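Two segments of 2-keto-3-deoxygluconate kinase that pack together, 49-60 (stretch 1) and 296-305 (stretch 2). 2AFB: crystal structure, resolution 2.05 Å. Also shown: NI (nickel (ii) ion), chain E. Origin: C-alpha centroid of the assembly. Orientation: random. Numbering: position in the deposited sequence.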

# COMPACT_ATOMS: atom_id res chain seq x y z
N ASN A 49 17.12 1.88 -21.08
CA ASN A 49 16.63 0.54 -20.93
C ASN A 49 17.60 -0.48 -21.60
O ASN A 49 17.85 -1.58 -21.08
CB ASN A 49 15.24 0.41 -21.53
CG ASN A 49 14.18 1.34 -20.90
OD1 ASN A 49 14.35 1.90 -19.81
ND2 ASN A 49 13.06 1.49 -21.61
N VAL A 50 18.18 -0.08 -22.71
CA VAL A 50 19.18 -0.90 -23.42
C VAL A 50 20.42 -1.07 -22.56
O VAL A 50 20.95 -2.18 -22.39
CB VAL A 50 19.53 -0.28 -24.80
CG1 VAL A 50 20.66 -1.07 -25.48
CG2 VAL A 50 18.31 -0.25 -25.66
N ALA A 51 20.89 0.02 -21.98
CA ALA A 51 22.05 -0.04 -21.11
C ALA A 51 21.77 -0.98 -19.93
O ALA A 51 22.62 -1.77 -19.50
CB ALA A 51 22.40 1.39 -20.59
N ALA A 52 20.55 -0.93 -19.40
CA ALA A 52 20.22 -1.72 -18.23
C ALA A 52 20.19 -3.18 -18.59
O ALA A 52 20.59 -4.00 -17.75
CB ALA A 52 18.89 -1.28 -17.58
N PHE A 53 19.74 -3.50 -19.81
CA PHE A 53 19.77 -4.89 -20.33
C PHE A 53 21.21 -5.41 -20.41
O PHE A 53 21.61 -6.43 -19.84
CB PHE A 53 19.06 -5.00 -21.70
CG PHE A 53 18.99 -6.39 -22.21
CD1 PHE A 53 20.10 -6.96 -22.82
CD2 PHE A 53 17.88 -7.17 -21.99
CE1 PHE A 53 20.10 -8.26 -23.21
CE2 PHE A 53 17.88 -8.48 -22.39
CZ PHE A 53 19.00 -9.03 -23.00
N LEU A 54 22.02 -4.65 -21.10
CA LEU A 54 23.44 -5.02 -21.22
C LEU A 54 24.13 -5.15 -19.84
O LEU A 54 24.93 -6.03 -19.66
CB LEU A 54 24.18 -4.06 -22.17
CG LEU A 54 23.58 -4.17 -23.57
CD1 LEU A 54 23.95 -2.95 -24.39
CD2 LEU A 54 23.94 -5.45 -24.27
N ALA A 55 23.83 -4.27 -18.89
CA ALA A 55 24.38 -4.44 -17.54
C ALA A 55 23.86 -5.74 -16.88
O ALA A 55 24.62 -6.45 -16.26
CB ALA A 55 24.10 -3.22 -16.67
N GLN A 56 22.58 -6.04 -17.05
CA GLN A 56 21.98 -7.24 -16.51
C GLN A 56 22.64 -8.51 -17.11
O GLN A 56 22.76 -9.52 -16.47
CB GLN A 56 20.45 -7.21 -16.75
CG GLN A 56 19.66 -6.27 -15.77
CD GLN A 56 19.62 -6.86 -14.34
OE1 GLN A 56 19.04 -7.92 -14.10
NE2 GLN A 56 20.28 -6.17 -13.39
N MSE A 57 23.10 -8.45 -18.35
CA MSE A 57 23.85 -9.53 -18.94
C MSE A 57 25.31 -9.58 -18.50
O MSE A 57 26.02 -10.52 -18.88
CB MSE A 57 23.91 -9.40 -20.46
CG MSE A 57 22.61 -9.38 -21.20
SE MSE A 57 21.49 -10.92 -20.84
CE MSE A 57 20.20 -10.22 -19.33
N GLY A 58 25.83 -8.58 -17.81
CA GLY A 58 27.20 -8.71 -17.27
C GLY A 58 28.28 -8.03 -18.09
O GLY A 58 29.44 -8.38 -17.97
N LEU A 59 27.89 -7.05 -18.93
CA LEU A 59 28.84 -6.21 -19.70
C LEU A 59 29.03 -4.86 -18.98
O LEU A 59 28.41 -4.60 -17.98
CB LEU A 59 28.33 -5.94 -21.12
CG LEU A 59 27.94 -7.15 -21.98
CD1 LEU A 59 27.78 -6.70 -23.42
CD2 LEU A 59 28.94 -8.24 -21.90
N ASP A 60 29.93 -4.03 -19.49
CA ASP A 60 30.19 -2.71 -18.89
C ASP A 60 29.42 -1.68 -19.67
O ASP A 60 29.90 -1.12 -20.64
CB ASP A 60 31.67 -2.38 -18.90
CG ASP A 60 32.47 -3.28 -17.98
OD1 ASP A 60 31.90 -3.88 -17.04
OD2 ASP A 60 33.67 -3.36 -18.23
N GLY A 296 18.75 -4.57 -26.82
CA GLY A 296 19.73 -5.05 -25.84
C GLY A 296 20.20 -6.44 -26.12
O GLY A 296 21.41 -6.76 -26.19
N ALA A 297 19.23 -7.30 -26.33
CA ALA A 297 19.57 -8.70 -26.57
C ALA A 297 20.28 -8.89 -27.93
O ALA A 297 21.22 -9.71 -28.10
CB ALA A 297 18.32 -9.55 -26.48
N LEU A 298 19.87 -8.11 -28.92
CA LEU A 298 20.51 -8.23 -30.24
C LEU A 298 21.96 -7.73 -30.19
O LEU A 298 22.88 -8.35 -30.80
CB LEU A 298 19.70 -7.46 -31.28
CG LEU A 298 20.18 -7.59 -32.72
CD1 LEU A 298 20.17 -9.03 -33.19
CD2 LEU A 298 19.30 -6.72 -33.60
N ILE A 299 22.19 -6.66 -29.43
CA ILE A 299 23.53 -6.12 -29.22
C ILE A 299 24.38 -7.16 -28.49
O ILE A 299 25.53 -7.45 -28.88
CB ILE A 299 23.49 -4.85 -28.41
CG1 ILE A 299 22.86 -3.74 -29.25
CG2 ILE A 299 24.84 -4.43 -27.96
CD1 ILE A 299 22.43 -2.54 -28.42
N TYR A 300 23.82 -7.68 -27.40
CA TYR A 300 24.47 -8.69 -26.60
C TYR A 300 24.86 -9.85 -27.50
O TYR A 300 26.01 -10.23 -27.51
CB TYR A 300 23.59 -9.17 -25.43
CG TYR A 300 24.24 -10.22 -24.59
CD1 TYR A 300 25.32 -9.92 -23.76
CD2 TYR A 300 23.83 -11.56 -24.66
CE1 TYR A 300 25.93 -10.91 -22.98
CE2 TYR A 300 24.46 -12.54 -23.90
CZ TYR A 300 25.50 -12.20 -23.07
OH TYR A 300 26.10 -13.19 -22.32
N GLY A 301 23.91 -10.39 -28.27
CA GLY A 301 24.19 -11.54 -29.12
C GLY A 301 25.29 -11.29 -30.16
O GLY A 301 26.06 -12.17 -30.48
N SER A 302 25.32 -10.09 -30.69
CA SER A 302 26.30 -9.74 -31.67
C SER A 302 27.69 -9.67 -31.04
O SER A 302 28.63 -10.16 -31.63
CB SER A 302 25.94 -8.43 -32.34
OG SER A 302 24.66 -8.54 -32.92
N LEU A 303 27.79 -9.07 -29.85
CA LEU A 303 29.04 -9.05 -29.09
C LEU A 303 29.50 -10.44 -28.74
O LEU A 303 30.70 -10.71 -28.75
CB LEU A 303 28.93 -8.24 -27.83
CG LEU A 303 28.83 -6.72 -28.15
CD1 LEU A 303 28.44 -5.89 -26.97
CD2 LEU A 303 30.18 -6.20 -28.73
N MSE A 304 28.57 -11.34 -28.46
CA MSE A 304 29.01 -12.70 -28.08
C MSE A 304 29.31 -13.58 -29.27
O MSE A 304 29.82 -14.69 -29.10
CB MSE A 304 27.93 -13.39 -27.22
CG MSE A 304 27.68 -12.81 -25.83
SE MSE A 304 29.31 -12.60 -24.76
CE MSE A 304 29.39 -10.76 -24.83
N GLY A 305 28.97 -13.15 -30.48
CA GLY A 305 29.21 -14.04 -31.65
C GLY A 305 28.20 -15.16 -31.72
O GLY A 305 28.55 -16.31 -32.10
NI NI E . 34.97 -3.59 -16.56
O HOH W 1 37.08 -2.54 -17.43
O HOH W 2 34.09 -2.81 -14.43

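Helices far apart in sequence often pack without a hydrogen bond between them, through apolar contacts, and the rotamers then record how each chain fits the space its partner leaves. The two segments of 2-keto-3-deoxygluconate kinase illustrate the point: no hydrogen bond crosses between them, their helix axes are inclined at 45° and approach to 9.0 Å, and together they bury 448 Å².

The tightest fit is at Gly-296. Phe-53, with chi1 t and chi2 -79°, lays its ring against the bare backbone, CD1 lying 3.3 Å from Gly-296 C. An ideal CB on Gly-296 would fall 2.6 Å from Phe-53 CG, a clash, so the absent side chain is what admits the ring. One ring face covers Ala-297 N, 3.4 Å from Phe-53 CE1, while CZ meets Ala-297 CB at 3.6 Å. Beside it, Val-50 is also t, and its CG1 rests 3.7 Å from Ile-299 CD1. Leu-54, in the mt rotamer, starts sideways, but its end comes nearer: CD2 reaches 3.4 Å from Gly-296 O and 3.9 Å from both Ile-299 CG2 and Tyr-300 CB.

Farther along, Tyr-300 extends its ring with chi1 at 180°. Selenomethionine Met-57 begins toward stretch 2; with chi1 and chi2 both m, CB, CG and SE lie over one face of the ring, while the end of the chain leads away. Its CB lies 3.6 Å from Tyr-300 CE1; CG makes a CH-pi contact, and SE sits 4.5 Å from the ring centroid, only 10° off the normal.

Gly-58, at phi 100°, is the first residue to leave helical angles, in a Schellman motif, with Leu-59 N hydrogen-bonded to Leu-54 O at 3.2 Å. Leu-59 follows, pointing toward the second helix; its mt rotamer places CD1 at the Tyr-300 ring edge and 3.7 Å from Leu-303 CD1, while CD2 meets Met-304 CE at 3.9 Å.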